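Local atomic coordinates of glycosyl hydrolase family 2, TIM barrel domain protein (Faecalibacterium prausnitzii A2-165, PDB entry 6ED2), a protein that probably hydrolyses beta-glucuronides as a family 2 glycoside hydrolase, a beta-glucuronidase of a human gut bacterium. Residues A264-V269 / I295-F300; L242-T247 / A271-D276; S98-A103 / R149-N154. All coordinates share one frame; numbering follows the deposited sequence.

Contact 1. Residues A264-V269 / I295-F300; sequences ARLWNV and IGIRTF
Leu266 and Trp267 pack on Gly296, Ile297 and Arg298 in a loop-to-loop contact at one end of the immunoglobulin-like beta-sandwich domain of this family 2 glycoside hydrolase, where the chain leaves strand 286-295 for the TIM barrel domain. A single direct backbone bond joins the two loops, from Trp267 N to Ile297 O at 2.9 Å; the donor stands above the carbonyl plane, 38° out of it. The same oxygen receives a CA-H...O contact from Leu266. Nearby, a water bridges the backbones, donating a hydrogen bond to Arg265 O and accepting one from Ile297 N.

Apolar branches close the sandwich side: Ile297 CG2 meets Leu266 CD2 at 3.7 Å, the two side chains crossing at about a right angle, while Ile297 CD1 reaches Ala264 CB at 3.9 Å. On the barrel side Trp267, with CG anti to its backbone N (chi1 -172°), runs alongside Arg298, and Gly296 offers only its CA to the indole. A hydrogen bond from Trp267 NE1 to Asp368 O and another from Arg298 NE to Pro431 O carry both polar ends into the barrel domain. Between these side chains the nearest approach is Trp267 CE3 to Arg298 CG, 3.9 Å.

Contact 2. Residues L242-T247 / A271-D276; sequences LYDGTT and AAYLYD
Tyr243 and Asp276 form an antiparallel hydrogen-bonded pair between strand 238-244 and strand 275-283, in the four-stranded sheet of the immunoglobulin-like domain. Both bonds are nearly straight: Tyr243 N to Asp276 O is 2.7 Å, and Asp276 N to Tyr243 O is 2.9 Å.

Beside this pair, Tyr273 OH donates to Asp244 OD1 at 2.6 Å. The carboxylate oxygen is met on its syn side and lies in the plane of the phenol ring, while the carboxylate itself stands 86° to that ring. Asp244 holds its CG anti to the backbone N (chi1 -173°), which carries the carboxylate across to the tyrosines; its CB rests 3.7 Å from Tyr275 CE1. A water joins Asp244 OD2 to Tyr275 OH, a hydroxyl also bonded to Arg265 N. Replaced by an alanine, Asp244 would probably leave the Tyr273 hydroxyl without its acceptor and the water with one mate fewer.

Further out, Tyr273 CE2 lies 4.0 Å above one face of the Tyr275 ring, and Leu242 CD1 touches Tyr275 CB at 3.7 Å. The type II' turn from Asp244 to Thr247 fixes the aspartate's backbone, and Glu241, a magnesium ligand, precedes Leu242 on the strand. The short phenol-carboxylate bond is consistent with an ionised Asp244, whose negative charge would probably be stabilised by the Tyr273 hydroxyl and the water.

Contact 3. Residues S98-A103 / R149-N154; sequences SFFVPA and RYNQFN
Phe99 O and Asn154 N make the shortest sound polar bond here, 2.7 Å, with the donor tilted 19° from the carbonyl plane; Phe99 O also receives a CA-H...O contact from Phe153. The return bond, Phe99 N to Asn154 O at 2.9 Å, completes an antiparallel hydrogen-bonded pair between strands 92-101 and 152-161 of the sugar-binding domain. Farther along, Val101 N donates to Gln152 O with an N-H...O angle of 167°.

Phe100 and Phe153, the neighbouring non-hydrogen-bonded pair, form an edge-to-face (T-shaped) stack: Phe100 CD1 stands 3.8 Å above the plane of the Phe153 ring, over its centre. Phe100 reaches this place with CG anti to its backbone N (chi1 -171°), and the far end of its ring, CZ, comes against Asn151 C. Arg38 of a second subunit packs on Phe100, Pro102 and Asn151. With the Phe99 and Asn154 side chains, a different pairing forms: Asn154 CB lies over one face of the Phe99 ring, 3.8 Å from its centroid, a CH-pi contact.

The amide of Asn154 folds back to grip Arg149. Its OD1 accepts from Arg149 N on a lone pair at 2.8 Å and also bonds Asn126 ND2, while its ND2 donates to Arg149 O; the type II turn from Arg149 to Gln152 is thus clasped at its first residue. At the other end of the contact Asn151 OD1 takes Ala103 N at 3.0 Å. Tyr150 CD1 touches Val101 CG1, and its hydroxyl bonds Thr145 O.

Both polar atoms of the Asn154 amide, OD1 and ND2, bond the backbone of Arg149, so that one side chain ties the turn to the strand it leads into, while its CB meets the apolar face of Phe99.

How the contacts relate
From the N terminus, contact 3 comes first: the chain from 98-103 passes through four strands of the sugar-binding domain before 149-154 closes the loop. The other two contacts open and close later, within the immunoglobulin-like domain, and they cross: 242-247 precedes 264-269, then 271-276 closes contact 2, and 295-300 closes contact 1. They also touch, since Tyr275 N bonds Ile295 O and Tyr275 OH bonds Arg265 N. Contact 2 thus joins two strands of the sheet, while contact 1 ties that sheet's exit to the TIM barrel domain. Contact 3 stands apart, its centre about 43 Å from that of contact 1 and 37 Å from that of contact 2.

Contact 1. Residues A264-V269 / I295-F300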
# COMPACT_ATOMS: atom_id res chain seq x y z
N ALA A 264 -39.28 24.34 26.79
CA ALA A 264 -38.13 24.43 25.90
C ALA A 264 -37.64 23.04 25.52
O ALA A 264 -37.49 22.17 26.38
CB ALA A 264 -37.01 25.22 26.57
N ARG A 265 -37.39 22.84 24.23
CA ARG A 265 -36.71 21.65 23.74
C ARG A 265 -35.21 21.92 23.79
O ARG A 265 -34.69 22.79 23.08
CB ARG A 265 -37.17 21.30 22.33
CG ARG A 265 -38.68 21.25 22.20
CD ARG A 265 -39.11 20.63 20.89
NE ARG A 265 -38.58 19.28 20.74
CZ ARG A 265 -38.88 18.47 19.72
NH1 ARG A 265 -39.70 18.89 18.77
NH2 ARG A 265 -38.35 17.26 19.66
N LEU A 266 -34.52 21.18 24.65
CA LEU A 266 -33.13 21.46 24.94
C LEU A 266 -32.22 20.85 23.88
O LEU A 266 -32.49 19.79 23.32
CB LEU A 266 -32.76 20.91 26.32
CG LEU A 266 -33.52 21.50 27.50
CD1 LEU A 266 -32.91 21.01 28.82
CD2 LEU A 266 -33.53 23.03 27.44
N TRP A 267 -31.12 21.56 23.62
CA TRP A 267 -30.05 21.06 22.78
C TRP A 267 -29.20 20.08 23.59
O TRP A 267 -28.77 20.38 24.70
CB TRP A 267 -29.22 22.25 22.30
CG TRP A 267 -28.17 21.97 21.29
CD1 TRP A 267 -28.22 22.23 19.94
CD2 TRP A 267 -26.85 21.46 21.55
NE1 TRP A 267 -27.03 21.89 19.34
CE2 TRP A 267 -26.17 21.41 20.31
CE3 TRP A 267 -26.19 21.03 22.71
CZ2 TRP A 267 -24.87 20.94 20.20
CZ3 TRP A 267 -24.89 20.58 22.60
CH2 TRP A 267 -24.24 20.53 21.35
N ASN A 268 -28.96 18.89 23.02
CA ASN A 268 -28.27 17.82 23.72
C ASN A 268 -27.27 17.13 22.80
O ASN A 268 -27.38 17.19 21.57
CB ASN A 268 -29.25 16.80 24.26
CG ASN A 268 -29.40 16.89 25.74
OD1 ASN A 268 -28.42 16.67 26.49
ND2 ASN A 268 -30.60 17.24 26.20
N VAL A 269 -26.30 16.44 23.42
CA VAL A 269 -25.31 15.68 22.67
C VAL A 269 -26.01 14.68 21.77
O VAL A 269 -26.85 13.90 22.24
CB VAL A 269 -24.34 14.97 23.63
CG1 VAL A 269 -23.71 13.74 22.96
CG2 VAL A 269 -23.26 15.91 24.05
N ILE A 295 -30.07 29.17 17.43
CA ILE A 295 -29.45 28.98 18.72
C ILE A 295 -30.00 27.71 19.35
O ILE A 295 -31.11 27.27 19.05
CB ILE A 295 -29.67 30.18 19.67
CG1 ILE A 295 -31.16 30.33 19.96
CG2 ILE A 295 -29.10 31.44 19.09
CD1 ILE A 295 -31.50 31.60 20.74
N GLY A 296 -29.21 27.13 20.23
CA GLY A 296 -29.63 25.96 20.99
C GLY A 296 -29.70 26.32 22.46
O GLY A 296 -28.86 27.07 22.96
N ILE A 297 -30.71 25.79 23.14
CA ILE A 297 -30.93 26.06 24.55
C ILE A 297 -30.23 24.96 25.34
O ILE A 297 -30.70 23.81 25.39
CB ILE A 297 -32.43 26.13 24.88
CG1 ILE A 297 -33.10 27.23 24.05
CG2 ILE A 297 -32.63 26.40 26.35
CD1 ILE A 297 -34.58 27.38 24.37
N ARG A 298 -29.11 25.30 25.96
CA ARG A 298 -28.36 24.34 26.74
C ARG A 298 -27.46 25.09 27.72
O ARG A 298 -26.97 26.18 27.42
CB ARG A 298 -27.51 23.42 25.84
CG ARG A 298 -26.42 24.16 25.07
CD ARG A 298 -25.08 24.10 25.78
NE ARG A 298 -24.01 24.88 25.14
CZ ARG A 298 -23.75 26.15 25.42
NH1 ARG A 298 -24.49 26.79 26.31
NH2 ARG A 298 -22.75 26.78 24.80
N THR A 299 -27.22 24.47 28.88
CA THR A 299 -26.26 24.96 29.86
C THR A 299 -25.06 24.03 29.93
O THR A 299 -25.17 22.82 29.74
CB THR A 299 -26.88 25.07 31.25
OG1 THR A 299 -27.20 23.76 31.74
CG2 THR A 299 -28.13 25.94 31.23
N PHE A 300 -23.89 24.61 30.20
CA PHE A 300 -22.69 23.80 30.33
C PHE A 300 -21.75 24.41 31.36
O PHE A 300 -21.43 25.59 31.27
CB PHE A 300 -21.99 23.65 28.98
CG PHE A 300 -20.81 22.73 29.02
CD1 PHE A 300 -20.96 21.38 28.77
CD2 PHE A 300 -19.55 23.21 29.32
CE1 PHE A 300 -19.86 20.52 28.80
CE2 PHE A 300 -18.46 22.37 29.36
CZ PHE A 300 -18.61 21.02 29.10
O HOH W 1 -32.60 24.22 21.95

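Contact 2. Residues L242-T247 / A271-D276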
# COMPACT_ATOMS: atom_id res chain seq x y z
N LEU A 242 -38.12 34.56 19.05
CA LEU A 242 -37.63 33.19 18.95
C LEU A 242 -38.73 32.35 18.33
O LEU A 242 -39.86 32.33 18.84
CB LEU A 242 -37.23 32.65 20.32
CG LEU A 242 -36.28 31.46 20.27
CD1 LEU A 242 -34.96 31.85 19.64
CD2 LEU A 242 -36.10 30.90 21.68
N TYR A 243 -38.41 31.66 17.24
CA TYR A 243 -39.37 30.84 16.51
C TYR A 243 -39.00 29.37 16.59
O TYR A 243 -37.83 29.00 16.45
CB TYR A 243 -39.47 31.26 15.04
CG TYR A 243 -40.25 32.53 14.85
CD1 TYR A 243 -39.63 33.76 14.96
CD2 TYR A 243 -41.61 32.50 14.58
CE1 TYR A 243 -40.32 34.92 14.78
CE2 TYR A 243 -42.33 33.67 14.41
CZ TYR A 243 -41.67 34.88 14.52
OH TYR A 243 -42.34 36.07 14.35
N ASP A 244 -40.01 28.54 16.83
CA ASP A 244 -39.93 27.10 16.65
C ASP A 244 -40.73 26.77 15.40
O ASP A 244 -41.96 26.66 15.45
CB ASP A 244 -40.48 26.37 17.86
CG ASP A 244 -40.27 24.87 17.79
OD1 ASP A 244 -39.57 24.44 16.85
OD2 ASP A 244 -40.80 24.14 18.66
N GLY A 245 -40.05 26.64 14.26
CA GLY A 245 -40.80 26.56 13.02
C GLY A 245 -41.50 27.88 12.77
O GLY A 245 -40.87 28.95 12.85
N THR A 246 -42.81 27.83 12.49
CA THR A 246 -43.58 29.05 12.26
C THR A 246 -44.21 29.60 13.52
O THR A 246 -44.81 30.68 13.48
CB THR A 246 -44.69 28.83 11.21
OG1 THR A 246 -45.79 28.12 11.80
CG2 THR A 246 -44.16 28.06 9.99
N THR A 247 -44.09 28.90 14.64
CA THR A 247 -44.66 29.36 15.90
C THR A 247 -43.65 30.23 16.63
O THR A 247 -42.52 29.78 16.90
CB THR A 247 -45.05 28.17 16.76
OG1 THR A 247 -45.95 27.34 16.02
CG2 THR A 247 -45.74 28.65 18.04
N ALA A 271 -28.37 15.01 20.02
CA ALA A 271 -29.81 15.24 20.04
C ALA A 271 -30.03 16.75 20.00
O ALA A 271 -30.63 17.35 20.88
CB ALA A 271 -30.45 14.61 21.28
N ALA A 272 -29.52 17.38 18.95
CA ALA A 272 -29.57 18.82 18.87
C ALA A 272 -31.01 19.28 18.67
O ALA A 272 -31.84 18.57 18.10
CB ALA A 272 -28.70 19.33 17.73
N TYR A 273 -31.30 20.48 19.16
CA TYR A 273 -32.51 21.19 18.77
C TYR A 273 -32.19 22.66 18.68
O TYR A 273 -31.63 23.24 19.61
CB TYR A 273 -33.66 20.96 19.76
CG TYR A 273 -34.99 21.28 19.14
CD1 TYR A 273 -35.69 20.30 18.44
CD2 TYR A 273 -35.53 22.56 19.22
CE1 TYR A 273 -36.90 20.58 17.85
CE2 TYR A 273 -36.76 22.85 18.63
CZ TYR A 273 -37.44 21.85 17.95
OH TYR A 273 -38.66 22.10 17.37
N LEU A 274 -32.53 23.27 17.55
CA LEU A 274 -32.21 24.66 17.28
C LEU A 274 -33.50 25.45 17.12
O LEU A 274 -34.50 24.94 16.61
CB LEU A 274 -31.34 24.79 16.01
CG LEU A 274 -29.94 24.17 16.15
CD1 LEU A 274 -29.15 24.27 14.85
CD2 LEU A 274 -29.15 24.82 17.31
N TYR A 275 -33.48 26.69 17.60
CA TYR A 275 -34.56 27.65 17.44
C TYR A 275 -34.10 28.75 16.50
O TYR A 275 -32.91 29.04 16.39
CB TYR A 275 -34.99 28.27 18.77
CG TYR A 275 -35.81 27.37 19.67
CD1 TYR A 275 -37.21 27.46 19.69
CD2 TYR A 275 -35.19 26.47 20.52
CE1 TYR A 275 -37.96 26.65 20.55
CE2 TYR A 275 -35.92 25.66 21.37
CZ TYR A 275 -37.31 25.75 21.38
OH TYR A 275 -38.02 24.93 22.23
N ASP A 276 -35.06 29.41 15.87
CA ASP A 276 -34.74 30.49 14.95
C ASP A 276 -34.84 31.82 15.69
O ASP A 276 -35.88 32.12 16.30
CB ASP A 276 -35.67 30.46 13.74
CG ASP A 276 -35.44 29.24 12.87
OD1 ASP A 276 -34.30 29.05 12.39
OD2 ASP A 276 -36.39 28.45 12.69
O HOH W 2 -40.96 24.60 21.54

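Contact 3. Residues S98-A103 / R149-N154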
# COMPACT_ATOMS: atom_id res chain seq x y z
N SER A 98 -12.98 40.57 -9.43
CA SER A 98 -13.84 41.70 -9.74
C SER A 98 -15.20 41.40 -9.18
O SER A 98 -15.63 40.25 -9.13
CB SER A 98 -13.97 41.94 -11.26
OG SER A 98 -12.72 42.27 -11.82
N PHE A 99 -15.89 42.45 -8.75
CA PHE A 99 -17.24 42.26 -8.25
C PHE A 99 -18.09 43.41 -8.72
O PHE A 99 -17.61 44.54 -8.92
CB PHE A 99 -17.30 42.12 -6.72
CG PHE A 99 -16.81 43.33 -5.96
CD1 PHE A 99 -17.70 44.30 -5.51
CD2 PHE A 99 -15.46 43.48 -5.67
CE1 PHE A 99 -17.24 45.41 -4.79
CE2 PHE A 99 -15.00 44.59 -4.95
CZ PHE A 99 -15.89 45.55 -4.52
N PHE A 100 -19.35 43.12 -8.94
CA PHE A 100 -20.29 44.09 -9.45
C PHE A 100 -21.10 44.62 -8.29
O PHE A 100 -21.59 43.84 -7.47
CB PHE A 100 -21.22 43.47 -10.50
CG PHE A 100 -22.05 44.48 -11.22
CD1 PHE A 100 -21.52 45.20 -12.29
CD2 PHE A 100 -23.35 44.76 -10.81
CE1 PHE A 100 -22.29 46.14 -12.95
CE2 PHE A 100 -24.12 45.70 -11.47
CZ PHE A 100 -23.59 46.39 -12.54
N VAL A 101 -21.26 45.93 -8.24
CA VAL A 101 -22.12 46.56 -7.25
C VAL A 101 -23.35 47.08 -7.98
O VAL A 101 -23.24 47.99 -8.80
CB VAL A 101 -21.40 47.70 -6.51
CG1 VAL A 101 -22.36 48.38 -5.55
CG2 VAL A 101 -20.18 47.15 -5.77
N PRO A 102 -24.53 46.55 -7.70
CA PRO A 102 -25.73 47.01 -8.40
C PRO A 102 -26.02 48.47 -8.11
O PRO A 102 -25.70 48.99 -7.03
CB PRO A 102 -26.84 46.11 -7.85
CG PRO A 102 -26.13 44.93 -7.25
CD PRO A 102 -24.80 45.43 -6.79
N ALA A 103 -26.63 49.14 -9.09
CA ALA A 103 -27.09 50.51 -8.88
C ALA A 103 -28.01 50.60 -7.67
O ALA A 103 -27.92 51.55 -6.88
CB ALA A 103 -27.81 51.02 -10.13
N ARG A 149 -17.62 51.93 -7.42
CA ARG A 149 -18.46 52.54 -8.44
C ARG A 149 -19.74 51.72 -8.55
O ARG A 149 -19.69 50.49 -8.65
CB ARG A 149 -17.74 52.59 -9.79
CG ARG A 149 -16.31 53.09 -9.74
CD ARG A 149 -15.44 52.24 -10.67
NE ARG A 149 -14.02 52.60 -10.62
CZ ARG A 149 -13.03 51.78 -10.97
NH1 ARG A 149 -11.76 52.18 -10.90
NH2 ARG A 149 -13.32 50.54 -11.39
N TYR A 150 -20.88 52.41 -8.53
CA TYR A 150 -22.18 51.76 -8.51
C TYR A 150 -22.67 51.41 -9.92
O TYR A 150 -22.42 52.14 -10.88
CB TYR A 150 -23.19 52.66 -7.78
CG TYR A 150 -22.91 52.71 -6.29
CD1 TYR A 150 -23.61 51.88 -5.40
CD2 TYR A 150 -21.92 53.53 -5.78
CE1 TYR A 150 -23.33 51.90 -4.04
CE2 TYR A 150 -21.64 53.56 -4.42
CZ TYR A 150 -22.35 52.75 -3.56
OH TYR A 150 -22.05 52.78 -2.23
N ASN A 151 -23.33 50.26 -10.03
CA ASN A 151 -23.70 49.64 -11.31
C ASN A 151 -22.48 49.47 -12.22
O ASN A 151 -22.58 49.58 -13.45
CB ASN A 151 -24.82 50.39 -12.02
CG ASN A 151 -25.81 49.45 -12.70
OD1 ASN A 151 -26.43 48.60 -12.03
ND2 ASN A 151 -25.94 49.57 -14.02
N GLN A 152 -21.33 49.17 -11.63
CA GLN A 152 -20.13 48.87 -12.39
C GLN A 152 -19.38 47.74 -11.71
O GLN A 152 -19.71 47.33 -10.59
CB GLN A 152 -19.22 50.10 -12.53
CG GLN A 152 -19.93 51.28 -13.13
CD GLN A 152 -19.07 52.51 -13.15
OE1 GLN A 152 -17.93 52.47 -13.61
NE2 GLN A 152 -19.61 53.61 -12.64
N PHE A 153 -18.36 47.25 -12.41
CA PHE A 153 -17.44 46.30 -11.82
C PHE A 153 -16.38 47.02 -11.01
O PHE A 153 -16.02 48.17 -11.29
CB PHE A 153 -16.81 45.42 -12.91
CG PHE A 153 -17.72 44.35 -13.40
CD1 PHE A 153 -17.92 43.19 -12.65
CD2 PHE A 153 -18.42 44.51 -14.59
CE1 PHE A 153 -18.78 42.19 -13.08
CE2 PHE A 153 -19.30 43.51 -15.04
CZ PHE A 153 -19.47 42.35 -14.29
N ASN A 154 -15.89 46.34 -9.97
CA ASN A 154 -14.90 46.88 -9.05
C ASN A 154 -13.78 45.87 -8.87
O ASN A 154 -14.04 44.66 -8.82
CB ASN A 154 -15.56 47.22 -7.72
CG ASN A 154 -16.57 48.35 -7.85
OD1 ASN A 154 -16.22 49.51 -7.66
ND2 ASN A 154 -17.80 48.01 -8.20